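PDB 6SER: START domain-containing protein 10 from Homo sapiens, which transfers phospholipids, phosphatidylcholine and phosphatidylethanolamine, between membranes, preferring a palmitoyl or stearoyl chain at sn-1 and an unsaturated 18-carbon chain at sn-2. Local coordinates for residues G51-V56 against K67-E73; V41-L45 against W55-E60. All blocks are in the same frame, centred on the assembly; numbering follows the deposited sequence.

Both contacts lie in the first part of the curved antiparallel sheet of the START domain, and strand 52-57 is common to them. Along the chain, strand 43-49 comes first and turns back into 52-57 (interaction 2), which in turn runs into 68-74 (interaction 1), so the three strands form an antiparallel meander with 52-57 in the middle. The two centres are 11 Å apart, and Trp55 and Val56 serve both contacts. Lys69 of interaction 1 lies between the indoles of Trp43 and Trp55. Strand 68-74 then pairs with strand 181-190, passing the sheet on, while interaction 2 is more superficial, 20 Å from the chain centre against 14 Å.

Interaction 1: G51-V56 against K67-E73; sequences GVSVWV and KIKCRME
Two neighbouring strands of the START domain's helix-grip fold, a curved sheet wrapped round a long C-terminal helix, pair here as an antiparallel hairpin. Both are extended; their axes approach to 4.7 Å, with N-to-C directions at 163°. Ser53-Arg71 and Trp55-Lys69 are hydrogen-bonded pairs, alternating with the non-hydrogen-bonded pairs Val52-Met72, Val54-Cys70 and Val56-Ile68. Ser53 N to Arg71 O is 3.0 Å, Arg71 N to Ser53 O 2.9 Å, Trp55 N to Lys69 O 2.8 Å and Lys69 N to Trp55 O 3.1 Å. Gly51, whose phi of 75° is easy without a side chain, adds a last bond from Glu73 N to Gly51 O at 3.2 Å.

One face is apolar and turns to helix 197-227. Three beta-branched valines, all t, make a row of forked bumps. The slim thiol of Cys70 drops into the notch between two of them, with SG 3.8 Å from Val52 CG1 and 3.7 Å from Val54 CG2; Ile68 fills the next, its CG2 4.2 Å from Val54 CG1 and its CD1 3.9 Å from Val56 CG2. Met72 CG rests 4.1 Å from Val52 CG2. Glycol molecules bound near Ile68 and Cys70, probably from the crystallisation liquor, are consistent with this face bordering a cavity.

On the other face the broad, flat indole of Trp55 (chi1 m) lies alongside the long side chains opposite. Lys69, all but chi3 being t, runs its methylenes past the ring, CD 3.8 Å from Trp55 CE3, and sends NZ to the carbonyl of Cys37. At the indole's edge, Arg71 CB meets Trp55 CZ3 at 3.5 Å.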
loop_
_atom_site.group_PDB
_atom_site.type_symbol
_atom_site.label_atom_id
_atom_site.label_comp_id
_atom_site.label_asym_id
_atom_site.label_seq_id
_atom_site.Cartn_x
_atom_site.Cartn_y
_atom_site.Cartn_z
ATOM N N GLY A 51 -8.130 -3.335 19.381
ATOM C CA GLY A 51 -8.632 -2.699 18.180
ATOM C C GLY A 51 -7.968 -3.098 16.874
ATOM O O GLY A 51 -8.397 -2.622 15.818
ATOM N N VAL A 52 -6.941 -3.942 16.899
ATOM C CA VAL A 52 -6.277 -4.420 15.690
ATOM C C VAL A 52 -6.660 -5.876 15.470
ATOM O O VAL A 52 -6.505 -6.704 16.377
ATOM C CB VAL A 52 -4.749 -4.277 15.785
ATOM C CG1 VAL A 52 -4.096 -4.811 14.520
ATOM C CG2 VAL A 52 -4.359 -2.831 16.021
ATOM N N SER A 53 -7.143 -6.191 14.266
ATOM C CA SER A 53 -7.434 -7.569 13.887
ATOM C C SER A 53 -6.794 -7.898 12.545
ATOM O O SER A 53 -6.638 -7.033 11.676
ATOM C CB SER A 53 -8.941 -7.838 13.822
ATOM O OG SER A 53 -9.644 -6.670 13.455
ATOM N N VAL A 54 -6.431 -9.171 12.386
ATOM C CA VAL A 54 -5.797 -9.694 11.180
ATOM C C VAL A 54 -6.628 -10.865 10.663
ATOM O O VAL A 54 -6.973 -11.773 11.428
ATOM C CB VAL A 54 -4.342 -10.129 11.449
ATOM C CG1 VAL A 54 -3.679 -10.661 10.173
ATOM C CG2 VAL A 54 -3.543 -8.977 12.025
ATOM N N TRP A 55 -6.958 -10.834 9.372
ATOM C CA TRP A 55 -7.625 -11.931 8.688
ATOM C C TRP A 55 -6.732 -12.484 7.581
ATOM O O TRP A 55 -5.804 -11.820 7.109
ATOM C CB TRP A 55 -8.957 -11.502 8.060
ATOM C CG TRP A 55 -10.047 -11.125 9.011
ATOM C CD1 TRP A 55 -11.090 -11.911 9.425
ATOM C CD2 TRP A 55 -10.232 -9.851 9.637
ATOM N NE1 TRP A 55 -11.902 -11.206 10.280
ATOM C CE2 TRP A 55 -11.399 -9.938 10.427
ATOM C CE3 TRP A 55 -9.525 -8.652 9.611
ATOM C CZ2 TRP A 55 -11.868 -8.873 11.182
ATOM C CZ3 TRP A 55 -9.991 -7.593 10.365
ATOM C CH2 TRP A 55 -11.154 -7.708 11.134
ATOM N N VAL A 56 -6.974 -13.715 7.224
ATOM C CA VAL A 56 -6.238 -14.360 6.184
ATOM C C VAL A 56 -7.261 -14.986 5.267
ATOM O O VAL A 56 -8.254 -15.440 5.724
ATOM C CB VAL A 56 -5.280 -15.377 6.776
ATOM C CG1 VAL A 56 -4.564 -16.123 5.700
ATOM C CG2 VAL A 56 -4.255 -14.688 7.627
ATOM N N LYS A 67 -3.646 -13.734 0.561
ATOM C CA LYS A 67 -4.022 -12.353 0.809
ATOM C C LYS A 67 -4.212 -12.132 2.305
ATOM O O LYS A 67 -4.766 -12.979 3.007
ATOM C CB LYS A 67 -5.302 -12.008 0.054
ATOM C CG LYS A 67 -5.262 -12.391 -1.418
ATOM C CD LYS A 67 -6.529 -11.954 -2.158
ATOM C CE LYS A 67 -6.523 -10.452 -2.412
ATOM N NZ LYS A 67 -6.484 -10.116 -3.867
ATOM N N ILE A 68 -3.733 -10.987 2.789
ATOM C CA ILE A 68 -3.765 -10.622 4.201
ATOM C C ILE A 68 -4.619 -9.370 4.341
ATOM O O ILE A 68 -4.591 -8.491 3.474
ATOM C CB ILE A 68 -2.341 -10.380 4.751
ATOM C CG1 ILE A 68 -1.445 -11.588 4.469
ATOM C CG2 ILE A 68 -2.359 -10.059 6.242
ATOM C CD1 ILE A 68 -2.021 -12.923 4.934
ATOM N N LYS A 69 -5.378 -9.291 5.428
ATOM C CA LYS A 69 -6.226 -8.142 5.718
ATOM C C LYS A 69 -6.003 -7.733 7.164
ATOM O O LYS A 69 -6.011 -8.583 8.060
ATOM C CB LYS A 69 -7.705 -8.461 5.478
ATOM C CG LYS A 69 -8.627 -7.299 5.795
ATOM C CD LYS A 69 -10.077 -7.730 5.949
ATOM C CE LYS A 69 -10.625 -8.328 4.674
ATOM N NZ LYS A 69 -12.086 -8.544 4.811
ATOM N N CYS A 70 -5.786 -6.445 7.402
ATOM C CA CYS A 70 -5.565 -5.960 8.760
ATOM C C CYS A 70 -6.375 -4.690 8.983
ATOM O O CYS A 70 -6.240 -3.720 8.231
ATOM C CB CYS A 70 -4.076 -5.722 9.034
ATOM S SG CYS A 70 -3.705 -5.466 10.801
ATOM N N ARG A 71 -7.203 -4.702 10.023
ATOM C CA ARG A 71 -8.130 -3.627 10.338
ATOM C C ARG A 71 -7.737 -3.005 11.671
ATOM O O ARG A 71 -7.404 -3.717 12.624
ATOM C CB ARG A 71 -9.563 -4.168 10.389
ATOM C CG ARG A 71 -10.661 -3.146 10.545
ATOM C CD ARG A 71 -12.019 -3.813 10.368
ATOM N NE ARG A 71 -13.147 -2.919 10.625
ATOM C CZ ARG A 71 -13.584 -2.591 11.839
ATOM N NH1 ARG A 71 -12.974 -3.066 12.918
ATOM N NH2 ARG A 71 -14.628 -1.778 11.977
ATOM N N MET A 72 -7.757 -1.676 11.738
ATOM C CA MET A 72 -7.343 -0.987 12.954
ATOM C C MET A 72 -8.245 0.206 13.231
ATOM O O MET A 72 -8.406 1.086 12.380
ATOM C CB MET A 72 -5.891 -0.525 12.866
ATOM C CG MET A 72 -5.527 0.455 13.959
ATOM S SD MET A 72 -3.786 0.868 13.897
ATOM C CE MET A 72 -3.735 1.865 12.405
ATOM N N GLU A 73 -8.813 0.234 14.429
ATOM C CA GLU A 73 -9.683 1.314 14.863
ATOM C C GLU A 73 -8.827 2.440 15.427
ATOM O O GLU A 73 -8.013 2.214 16.330
ATOM C CB GLU A 73 -10.672 0.806 15.908
ATOM C CG GLU A 73 -12.124 0.970 15.512
ATOM C CD GLU A 73 -13.072 0.205 16.423
ATOM O OE1 GLU A 73 -13.145 0.544 17.627
ATOM O OE2 GLU A 73 -13.735 -0.740 15.932
#

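Interaction 2: V41-L45 against W55-E60; sequences VGWNL and WVQAVE
A beta hairpin at the outer end of the START-domain sheet brings the start of strand 43-49 against the end of strand 52-57. The strand axes come within 4.5 Å, their N-to-C directions at 148°, so the pair is antiparallel with a marked twist. Asn44-Val56 is the hydrogen-bonded pair, joined by Asn44 N to Val56 O and Val56 N to Asn44 O, each 3.0 Å; Trp43-Gln57 and Leu45-Trp55 flank it as non-hydrogen-bonded pairs. The ladder ends where Ala58 N gives a short 2.6 Å bond to Gly42 O. Gly42 sits at phi 83°, psi 4°, where a CB would collide with the preceding carbonyl oxygen. Ala58, small and at the centre of an inverse gamma turn, lets the chain leave the sheet.

The face carrying Trp43, Leu45, Trp55 and Gln57 is built from flat rings and flexible aliphatic chains. Trp43 (chi1 m, chi2 88°) lays one indole face against Gln57, whose CG stands 3.3 Å from the centroid of the six-membered ring of Trp43 in a CH-pi contact almost on the ring normal. Lys69 covers the opposite face of the indole of Trp43, in a cation-pi interaction over its five-membered ring. The indole of Trp55 (m, chi2 -99°) stands beside Trp43, with Trp43 CE3 3.8 Å from Trp55 CB. Leu45 suits its place because its t side chain can bend a methyl over the neighbouring ring.

Across the sheet, the Asn44 amide swings over the turn, ND2 3.3 Å from Ala58 CB. Back on the tryptophan face, Leu45 CD2 sits 3.7 Å from the centroid of the five-membered ring of Trp55.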
loop_
_atom_site.group_PDB
_atom_site.type_symbol
_atom_site.label_atom_id
_atom_site.label_comp_id
_atom_site.label_asym_id
_atom_site.label_seq_id
_atom_site.Cartn_x
_atom_site.Cartn_y
_atom_site.Cartn_z
ATOM N N VAL A 41 -16.917 -13.220 4.720
ATOM C CA VAL A 41 -16.919 -14.578 4.207
ATOM C C VAL A 41 -15.670 -14.789 3.366
ATOM O O VAL A 41 -15.259 -13.916 2.586
ATOM C CB VAL A 41 -18.197 -14.844 3.397
ATOM C CG1 VAL A 41 -18.379 -13.767 2.348
ATOM C CG2 VAL A 41 -18.121 -16.205 2.743
ATOM N N GLY A 42 -15.043 -15.948 3.540
ATOM C CA GLY A 42 -13.789 -16.229 2.895
ATOM C C GLY A 42 -12.580 -15.671 3.608
ATOM O O GLY A 42 -11.467 -15.782 3.081
ATOM N N TRP A 43 -12.765 -15.064 4.775
ATOM C CA TRP A 43 -11.672 -14.605 5.619
ATOM C C TRP A 43 -11.787 -15.258 6.990
ATOM O O TRP A 43 -12.876 -15.335 7.564
ATOM C CB TRP A 43 -11.682 -13.075 5.772
ATOM C CG TRP A 43 -11.523 -12.351 4.476
ATOM C CD1 TRP A 43 -12.518 -11.977 3.617
ATOM C CD2 TRP A 43 -10.292 -11.914 3.881
ATOM N NE1 TRP A 43 -11.982 -11.333 2.521
ATOM C CE2 TRP A 43 -10.620 -11.278 2.664
ATOM C CE3 TRP A 43 -8.947 -11.997 4.260
ATOM C CZ2 TRP A 43 -9.648 -10.731 1.822
ATOM C CZ3 TRP A 43 -7.985 -11.449 3.420
ATOM C CH2 TRP A 43 -8.343 -10.825 2.217
ATOM N N ASN A 44 -10.660 -15.723 7.508
ATOM C CA ASN A 44 -10.585 -16.275 8.849
ATOM C C ASN A 44 -9.841 -15.295 9.736
ATOM O O ASN A 44 -8.795 -14.771 9.343
ATOM C CB ASN A 44 -9.881 -17.631 8.848
ATOM C CG ASN A 44 -10.581 -18.644 7.969
ATOM O OD1 ASN A 44 -11.812 -18.681 7.905
ATOM N ND2 ASN A 44 -9.799 -19.464 7.276
ATOM N N LEU A 45 -10.389 -15.044 10.919
ATOM C CA LEU A 45 -9.710 -14.224 11.905
ATOM C C LEU A 45 -8.503 -14.972 12.456
ATOM O O LEU A 45 -8.568 -16.170 12.738
ATOM C CB LEU A 45 -10.679 -13.848 13.027
ATOM C CG LEU A 45 -10.341 -12.709 13.996
ATOM C CD1 LEU A 45 -9.343 -13.134 15.068
ATOM C CD2 LEU A 45 -9.849 -11.470 13.249
ATOM N N TRP A 55 -6.958 -10.834 9.372
ATOM C CA TRP A 55 -7.625 -11.931 8.688
ATOM C C TRP A 55 -6.732 -12.484 7.581
ATOM O O TRP A 55 -5.804 -11.820 7.109
ATOM C CB TRP A 55 -8.957 -11.502 8.060
ATOM C CG TRP A 55 -10.047 -11.125 9.011
ATOM C CD1 TRP A 55 -11.090 -11.911 9.425
ATOM C CD2 TRP A 55 -10.232 -9.851 9.637
ATOM N NE1 TRP A 55 -11.902 -11.206 10.280
ATOM C CE2 TRP A 55 -11.399 -9.938 10.427
ATOM C CE3 TRP A 55 -9.525 -8.652 9.611
ATOM C CZ2 TRP A 55 -11.868 -8.873 11.182
ATOM C CZ3 TRP A 55 -9.991 -7.593 10.365
ATOM C CH2 TRP A 55 -11.154 -7.708 11.134
ATOM N N VAL A 56 -6.974 -13.715 7.224
ATOM C CA VAL A 56 -6.238 -14.360 6.184
ATOM C C VAL A 56 -7.261 -14.986 5.267
ATOM O O VAL A 56 -8.254 -15.440 5.724
ATOM C CB VAL A 56 -5.280 -15.377 6.776
ATOM C CG1 VAL A 56 -4.564 -16.123 5.700
ATOM C CG2 VAL A 56 -4.255 -14.688 7.627
ATOM N N GLN A 57 -7.037 -14.981 3.973
ATOM C CA GLN A 57 -8.028 -15.552 3.044
ATOM C C GLN A 57 -8.200 -17.045 3.278
ATOM O O GLN A 57 -7.242 -17.775 3.252
ATOM C CB GLN A 57 -7.774 -15.116 1.622
ATOM C CG GLN A 57 -8.801 -14.083 1.222
ATOM C CD GLN A 57 -9.215 -14.172 -0.216
ATOM O OE1 GLN A 57 -8.448 -14.618 -1.044
ATOM N NE2 GLN A 57 -10.409 -13.701 -0.511
ATOM N N ALA A 58 -9.441 -17.356 3.607
ATOM C CA ALA A 58 -9.917 -18.671 4.034
ATOM C C ALA A 58 -9.825 -19.578 2.850
ATOM O O ALA A 58 -10.772 -19.649 2.097
ATOM C CB ALA A 58 -11.329 -18.571 4.524
ATOM N N VAL A 59 -8.640 -20.128 2.721
ATOM C CA VAL A 59 -8.245 -21.159 1.732
ATOM C C VAL A 59 -7.217 -22.017 2.462
ATOM O O VAL A 59 -7.077 -23.171 2.104
ATOM C CB VAL A 59 -7.665 -20.552 0.439
ATOM C CG1 VAL A 59 -8.691 -19.760 -0.344
ATOM C CG2 VAL A 59 -6.432 -19.700 0.681
ATOM N N GLU A 60 -6.473 -21.423 3.411
ATOM C CA GLU A 60 -5.379 -21.983 4.264
ATOM C C GLU A 60 -4.679 -23.194 3.622
ATOM O O GLU A 60 -4.601 -24.247 4.242
ATOM C CB GLU A 60 -5.853 -22.130 5.703
ATOM C CG GLU A 60 -6.881 -23.219 5.884
ATOM C CD GLU A 60 -8.051 -22.880 6.778
ATOM O OE1 GLU A 60 -9.170 -22.866 6.262
ATOM O OE2 GLU A 60 -7.842 -22.670 7.977
#